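PDB 6A97: MHC class I-like protein MILL2 from Mus musculus, which is an MHC class I-like, GPI-anchored membrane protein that binds heparan sulfate proteoglycans on the surface of fibroblasts. Local coordinates for residues 79-82 against 83-87; 211-214 against 215-218; 270-273 against 274-277. All coordinates share one frame; numbering follows the deposited sequence.

Interaction 1 comes first along the chain, on helix 75-96 of the alpha-1 region, above the eight-stranded MHC platform sheet. Interactions 2 and 3 follow in the immunoglobulin-type alpha-3 domain, with centres about 53 and 54 Å from that of interaction 1, on the other side of the chain's centre. They lie about 13 Å apart between centres and touch: interaction 2 leads into strand 217-226 and interaction 3 into strand 276-282, one strand in each sheet of the sandwich. V217 CG2 packs 3.7 Å from E273 OE2. Both loops also reach the second subunit, another copy of the protein, so this end of alpha-3 takes part in the assembly.

Interaction 1. Residues 79-82 against 83-87; sequences CARE and TNNLL
The carboxylate of E82 and the amide of N85 meet one helical turn apart, their planes 66° apart. N85 ND2 comes from above the carboxylate plane to give a nearly straight hydrogen bond to E82 OE2 (3.1 Å), while OE2 itself lies near the amide plane. At the other carboxylate oxygen, OE1 takes a salt bridge from R188 of helix 171-193 and a long, weak one from R81 NE at 3.5 Å. The buried acid is thus gripped at both oxygens, and the neighbouring positive charges should stabilise its ionised form. R81 runs alongside N85, its CG 3.9 Å from N85 ND2. On another side of the helix T83 OG1 stands between the backbone N and the carbonyl carbon (chi1 54°), which turns the hydroxyl back to C79 O at 2.6 Å. T83 N donates to the same oxygen at 2.9 Å, from the opposite face of its carbonyl plane. C79 ties the helix to C68 by a disulfide; E82 and L86 rest on L54 of the sheet below. The alpha-1 helix is held to the alpha-2 helix 171-193 through E82 and R188, as in the paired helices of the MHC class I platform.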
loop_
_atom_site.group_PDB
_atom_site.type_symbol
_atom_site.label_atom_id
_atom_site.label_comp_id
_atom_site.label_asym_id
_atom_site.label_seq_id
_atom_site.Cartn_x
_atom_site.Cartn_y
_atom_site.Cartn_z
ATOM N N CYS A 79 13.018 31.261 -9.686
ATOM C CA CYS A 79 11.614 31.629 -9.822
ATOM C C CYS A 79 11.448 32.827 -10.749
ATOM O O CYS A 79 10.514 32.876 -11.549
ATOM C CB CYS A 79 10.996 31.931 -8.452
ATOM S SG CYS A 79 10.549 30.435 -7.524
ATOM N N ALA A 80 12.350 33.796 -10.633
ATOM C CA ALA A 80 12.323 34.962 -11.509
ATOM C C ALA A 80 12.404 34.517 -12.971
ATOM O O ALA A 80 11.584 34.908 -13.799
ATOM C CB ALA A 80 13.458 35.909 -11.171
ATOM N N ARG A 81 13.385 33.670 -13.262
ATOM C CA ARG A 81 13.590 33.162 -14.611
ATOM C C ARG A 81 12.415 32.328 -15.097
ATOM O O ARG A 81 11.883 32.557 -16.182
ATOM C CB ARG A 81 14.872 32.329 -14.673
ATOM C CG ARG A 81 15.112 31.673 -16.029
ATOM C CD ARG A 81 16.437 30.922 -16.082
ATOM N NE ARG A 81 16.521 29.884 -15.059
ATOM C CZ ARG A 81 17.216 30.001 -13.930
ATOM N NH1 ARG A 81 17.894 31.114 -13.681
ATOM N NH2 ARG A 81 17.236 29.007 -13.052
ATOM N N GLU A 82 11.999 31.361 -14.288
ATOM C CA GLU A 82 11.042 30.382 -14.770
ATOM C C GLU A 82 9.607 30.895 -14.767
ATOM O O GLU A 82 8.795 30.417 -15.550
ATOM C CB GLU A 82 11.149 29.083 -13.963
ATOM C CG GLU A 82 12.480 28.350 -14.163
ATOM C CD GLU A 82 12.782 28.006 -15.625
ATOM O OE1 GLU A 82 13.957 27.715 -15.929
ATOM O OE2 GLU A 82 11.857 28.007 -16.468
ATOM N N THR A 83 9.283 31.868 -13.916
ATOM C CA THR A 83 7.963 32.490 -14.019
ATOM C C THR A 83 7.906 33.377 -15.265
ATOM O O THR A 83 6.871 33.471 -15.925
ATOM C CB THR A 83 7.595 33.328 -12.782
ATOM O OG1 THR A 83 8.622 34.291 -12.537
ATOM C CG2 THR A 83 7.404 32.434 -11.550
ATOM N N ASN A 84 9.019 34.016 -15.598
ATOM C CA ASN A 84 9.075 34.761 -16.849
ATOM C C ASN A 84 8.939 33.827 -18.061
ATOM O O ASN A 84 8.189 34.127 -18.983
ATOM C CB ASN A 84 10.361 35.571 -16.945
ATOM C CG ASN A 84 10.438 36.376 -18.228
ATOM O OD1 ASN A 84 9.744 37.389 -18.393
ATOM N ND2 ASN A 84 11.279 35.928 -19.149
ATOM N N ASN A 85 9.652 32.701 -18.049
ATOM C CA ASN A 85 9.487 31.671 -19.084
ATOM C C ASN A 85 8.057 31.148 -19.168
ATOM O O ASN A 85 7.556 30.837 -20.252
ATOM C CB ASN A 85 10.432 30.491 -18.840
ATOM C CG ASN A 85 11.873 30.824 -19.151
ATOM O OD1 ASN A 85 12.158 31.788 -19.865
ATOM N ND2 ASN A 85 12.795 30.020 -18.630
ATOM N N LEU A 86 7.406 31.051 -18.016
ATOM C CA LEU A 86 6.033 30.567 -17.943
ATOM C C LEU A 86 5.079 31.481 -18.710
ATOM O O LEU A 86 4.129 31.014 -19.345
ATOM C CB LEU A 86 5.600 30.443 -16.480
ATOM C CG LEU A 86 4.140 30.090 -16.197
ATOM C CD1 LEU A 86 3.726 28.835 -16.953
ATOM C CD2 LEU A 86 3.932 29.905 -14.706
ATOM N N LEU A 87 5.334 32.787 -18.651
ATOM C CA LEU A 87 4.516 33.755 -19.383
ATOM C C LEU A 87 4.518 33.475 -20.890
ATOM O O LEU A 87 3.505 33.665 -21.565
ATOM C CB LEU A 87 5.006 35.184 -19.122
ATOM C CG LEU A 87 4.905 35.681 -17.676
ATOM C CD1 LEU A 87 5.426 37.104 -17.566
ATOM C CD2 LEU A 87 3.465 35.597 -17.183
#

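Interaction 2. Residues 211-214 against 215-218; sequences NYPV and GRVT
A type I beta turn from P213 to R216 caps the loop 211-216 that joins the neighbouring antiparallel strands 204-210 and 217-226 of the C1-set immunoglobulin domain. It is closed by R216 N, which donates to P213 O at 2.8 Å. Just before the turn the Y212-P213 peptide is cis, consistent with P213 CB lying 4.2 Å above the plane of the Y212 ring, over its centre. Across the loop P213 CD meets R216 CB at 4.0 Å, the two side chains crossing at a slant, and, at the same separation, T218 OG1, with the proline and threonine side chains crossing at about a right angle. T218 has OG1 beside its own backbone N (chi1 -62°), turned to Y212 O; the modelled 2.3 Å between them is too short to take literally, although a hydrogen bond is plausible. Nearer the loop's start, N211 and V217 run side by side, N211 OD1 3.5 Å from V217 CG2. The R216 chain bends at chi2 (-75°), and NH1 donates to G215 O at 3.2 Å with that oxygen in the guanidinium plane, while NH2 forms a salt bridge to D59 of the second subunit. Beyond the turn the chain enters the sheet: T218 bonds through its backbone to R210 of strand 204-210, and V217 to V268 of strand 260-268, on the other flank.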
loop_
_atom_site.group_PDB
_atom_site.type_symbol
_atom_site.label_atom_id
_atom_site.label_comp_id
_atom_site.label_asym_id
_atom_site.label_seq_id
_atom_site.Cartn_x
_atom_site.Cartn_y
_atom_site.Cartn_z
ATOM N N ASN A 211 -13.301 4.078 21.200
ATOM C CA ASN A 211 -14.445 3.228 21.511
ATOM C C ASN A 211 -15.671 3.657 20.711
ATOM O O ASN A 211 -16.594 4.268 21.246
ATOM C CB ASN A 211 -14.744 3.260 23.010
ATOM C CG ASN A 211 -13.627 2.652 23.835
ATOM O OD1 ASN A 211 -13.039 1.642 23.452
ATOM N ND2 ASN A 211 -13.331 3.262 24.976
ATOM N N TYR A 212 -15.667 3.329 19.424
ATOM C CA TYR A 212 -16.714 3.754 18.506
ATOM C C TYR A 212 -16.696 2.882 17.254
ATOM O O TYR A 212 -15.624 2.556 16.743
ATOM C CB TYR A 212 -16.532 5.229 18.131
ATOM C CG TYR A 212 -17.625 5.793 17.248
ATOM C CD1 TYR A 212 -17.513 5.763 15.863
ATOM C CD2 TYR A 212 -18.768 6.361 17.802
ATOM C CE1 TYR A 212 -18.511 6.279 15.052
ATOM C CE2 TYR A 212 -19.772 6.880 17.001
ATOM C CZ TYR A 212 -19.638 6.836 15.628
ATOM O OH TYR A 212 -20.631 7.351 14.825
ATOM N N PRO A 213 -17.881 2.487 16.759
ATOM C CA PRO A 213 -19.199 2.724 17.366
ATOM C C PRO A 213 -19.474 1.859 18.599
ATOM O O PRO A 213 -18.553 1.236 19.128
ATOM C CB PRO A 213 -20.175 2.386 16.233
ATOM C CG PRO A 213 -19.413 1.495 15.318
ATOM C CD PRO A 213 -17.991 1.947 15.393
ATOM N N VAL A 214 -20.740 1.825 19.016
ATOM C CA VAL A 214 -21.176 1.327 20.327
ATOM C C VAL A 214 -20.404 0.138 20.909
ATOM O O VAL A 214 -19.829 0.240 21.994
ATOM C CB VAL A 214 -22.670 0.938 20.282
ATOM C CG1 VAL A 214 -23.112 0.359 21.617
ATOM C CG2 VAL A 214 -23.523 2.145 19.908
ATOM N N GLY A 215 -20.394 -0.987 20.205
ATOM C CA GLY A 215 -19.745 -2.179 20.724
ATOM C C GLY A 215 -18.423 -2.485 20.046
ATOM O O GLY A 215 -17.982 -3.633 20.012
ATOM N N ARG A 216 -17.787 -1.453 19.501
ATOM C CA ARG A 216 -16.566 -1.640 18.731
ATOM C C ARG A 216 -15.440 -0.715 19.170
ATOM O O ARG A 216 -15.651 0.246 19.911
ATOM C CB ARG A 216 -16.836 -1.414 17.241
ATOM C CG ARG A 216 -17.960 -2.246 16.665
ATOM C CD ARG A 216 -17.537 -3.686 16.464
ATOM N NE ARG A 216 -18.577 -4.445 15.778
ATOM C CZ ARG A 216 -19.575 -5.070 16.392
ATOM N NH1 ARG A 216 -19.671 -5.037 17.717
ATOM N NH2 ARG A 216 -20.477 -5.732 15.680
ATOM N N VAL A 217 -14.240 -1.016 18.691
ATOM C CA VAL A 217 -13.116 -0.107 18.807
ATOM C C VAL A 217 -12.600 0.182 17.410
ATOM O O VAL A 217 -12.239 -0.739 16.677
ATOM C CB VAL A 217 -11.979 -0.686 19.671
ATOM C CG1 VAL A 217 -10.749 0.208 19.586
ATOM C CG2 VAL A 217 -12.434 -0.849 21.117
ATOM N N THR A 218 -12.578 1.452 17.029
ATOM C CA THR A 218 -12.036 1.828 15.732
ATOM C C THR A 218 -10.535 2.071 15.846
ATOM O O THR A 218 -10.093 2.958 16.578
ATOM C CB THR A 218 -12.725 3.083 15.168
ATOM O OG1 THR A 218 -14.118 2.812 14.964
ATOM C CG2 THR A 218 -12.099 3.490 13.843
#

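Interaction 3. Residues 270-273 against 274-277; sequences PGQE and PQFS
P274 lies beside E273, pointing the same way, and G271 O approaches its CD at 3.8 Å. The E273 chain bends at chi2 (95°) and runs beside the proline ring, and its OE1 accepts a weak hydrogen bond from G271 N. Q275 then closes the first turn: its backbone N donates to Q272 O at 2.9 Å. Its side chain extends past Q272 and crosses it, with Q275 NE2 3.7 Å from Q272 CG and the two amide planes 82° apart. Their polar ends are engaged separately, Q275 OE1 with Q237 and Q272 OE1 with the backbone N of L269. The i to i+3 bond of Q275, repeated at F276, marks a short 3-10 turn in the connection from strand 260-268 to strand 276-282, which links the two sheets of the immunoglobulin sandwich. F276 supplies the second such bond, N to E273 O at 3.0 Å, as the chain passes into strand 276-282. With CG beside the backbone N (chi1 -67°), its ring turns back toward the turn: CD1 comes edge-on to Q272 O at 3.3 Å, the oxygen lying in the ring plane, and CE1 reaches Q272 CB at 4.0 Å. The same ring packs between the sheets, against L219, I266 and V268 of one and W235 of the other.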
loop_
_atom_site.group_PDB
_atom_site.type_symbol
_atom_site.label_atom_id
_atom_site.label_comp_id
_atom_site.label_asym_id
_atom_site.label_seq_id
_atom_site.Cartn_x
_atom_site.Cartn_y
_atom_site.Cartn_z
ATOM N N PRO A 270 -13.809 -5.026 21.326
ATOM C CA PRO A 270 -13.054 -4.625 22.519
ATOM C C PRO A 270 -12.145 -5.739 23.035
ATOM O O PRO A 270 -12.601 -6.865 23.233
ATOM C CB PRO A 270 -14.154 -4.305 23.536
ATOM C CG PRO A 270 -15.314 -3.882 22.704
ATOM C CD PRO A 270 -15.246 -4.715 21.451
ATOM N N GLY A 271 -10.870 -5.427 23.235
ATOM C CA GLY A 271 -9.922 -6.406 23.735
ATOM C C GLY A 271 -9.120 -7.087 22.642
ATOM O O GLY A 271 -8.201 -7.851 22.929
ATOM N N GLN A 272 -9.463 -6.814 21.388
ATOM C CA GLN A 272 -8.787 -7.448 20.260
ATOM C C GLN A 272 -7.581 -6.660 19.758
ATOM O O GLN A 272 -6.812 -7.168 18.941
ATOM C CB GLN A 272 -9.756 -7.651 19.094
ATOM C CG GLN A 272 -10.629 -8.888 19.188
ATOM C CD GLN A 272 -11.320 -9.193 17.872
ATOM O OE1 GLN A 272 -11.793 -8.287 17.179
ATOM N NE2 GLN A 272 -11.371 -10.473 17.511
ATOM N N GLU A 273 -7.425 -5.426 20.237
ATOM C CA GLU A 273 -6.408 -4.508 19.710
ATOM C C GLU A 273 -4.990 -5.092 19.587
ATOM O O GLU A 273 -4.344 -4.883 18.563
ATOM C CB GLU A 273 -6.357 -3.228 20.554
ATOM C CG GLU A 273 -7.669 -2.461 20.623
ATOM C CD GLU A 273 -8.485 -2.819 21.850
ATOM O OE1 GLU A 273 -8.502 -4.009 22.224
ATOM O OE2 GLU A 273 -9.107 -1.909 22.440
ATOM N N PRO A 274 -4.496 -5.820 20.615
ATOM C CA PRO A 274 -3.154 -6.412 20.482
ATOM C C PRO A 274 -2.950 -7.305 19.256
ATOM O O PRO A 274 -1.811 -7.471 18.821
ATOM C CB PRO A 274 -3.015 -7.244 21.761
ATOM C CG PRO A 274 -3.836 -6.519 22.753
ATOM C CD PRO A 274 -5.013 -5.976 21.991
ATOM N N GLN A 275 -4.025 -7.860 18.705
ATOM C CA GLN A 275 -3.916 -8.752 17.554
ATOM C C GLN A 275 -3.592 -8.019 16.255
ATOM O O GLN A 275 -3.220 -8.646 15.264
ATOM C CB GLN A 275 -5.214 -9.539 17.365
ATOM C CG GLN A 275 -5.611 -10.403 18.546
ATOM C CD GLN A 275 -6.913 -11.142 18.301
ATOM O OE1 GLN A 275 -7.156 -11.649 17.205
ATOM N NE2 GLN A 275 -7.758 -11.203 19.322
ATOM N N PHE A 276 -3.734 -6.697 16.252
ATOM C CA PHE A 276 -3.668 -5.945 15.001
ATOM C C PHE A 276 -2.451 -5.029 14.905
ATOM O O PHE A 276 -2.137 -4.287 15.835
ATOM C CB PHE A 276 -4.953 -5.130 14.821
ATOM C CG PHE A 276 -6.176 -5.977 14.596
ATOM C CD1 PHE A 276 -6.889 -6.482 15.670
ATOM C CD2 PHE A 276 -6.602 -6.278 13.312
ATOM C CE1 PHE A 276 -8.007 -7.270 15.469
ATOM C CE2 PHE A 276 -7.722 -7.061 13.104
ATOM C CZ PHE A 276 -8.424 -7.561 14.185
ATOM N N SER A 277 -1.773 -5.089 13.765
ATOM C CA SER A 277 -0.624 -4.229 13.503
ATOM C C SER A 277 -0.797 -3.525 12.167
ATOM O O SER A 277 -1.354 -4.094 11.229
ATOM C CB SER A 277 0.673 -5.039 13.507
ATOM O OG SER A 277 0.810 -5.768 14.714
#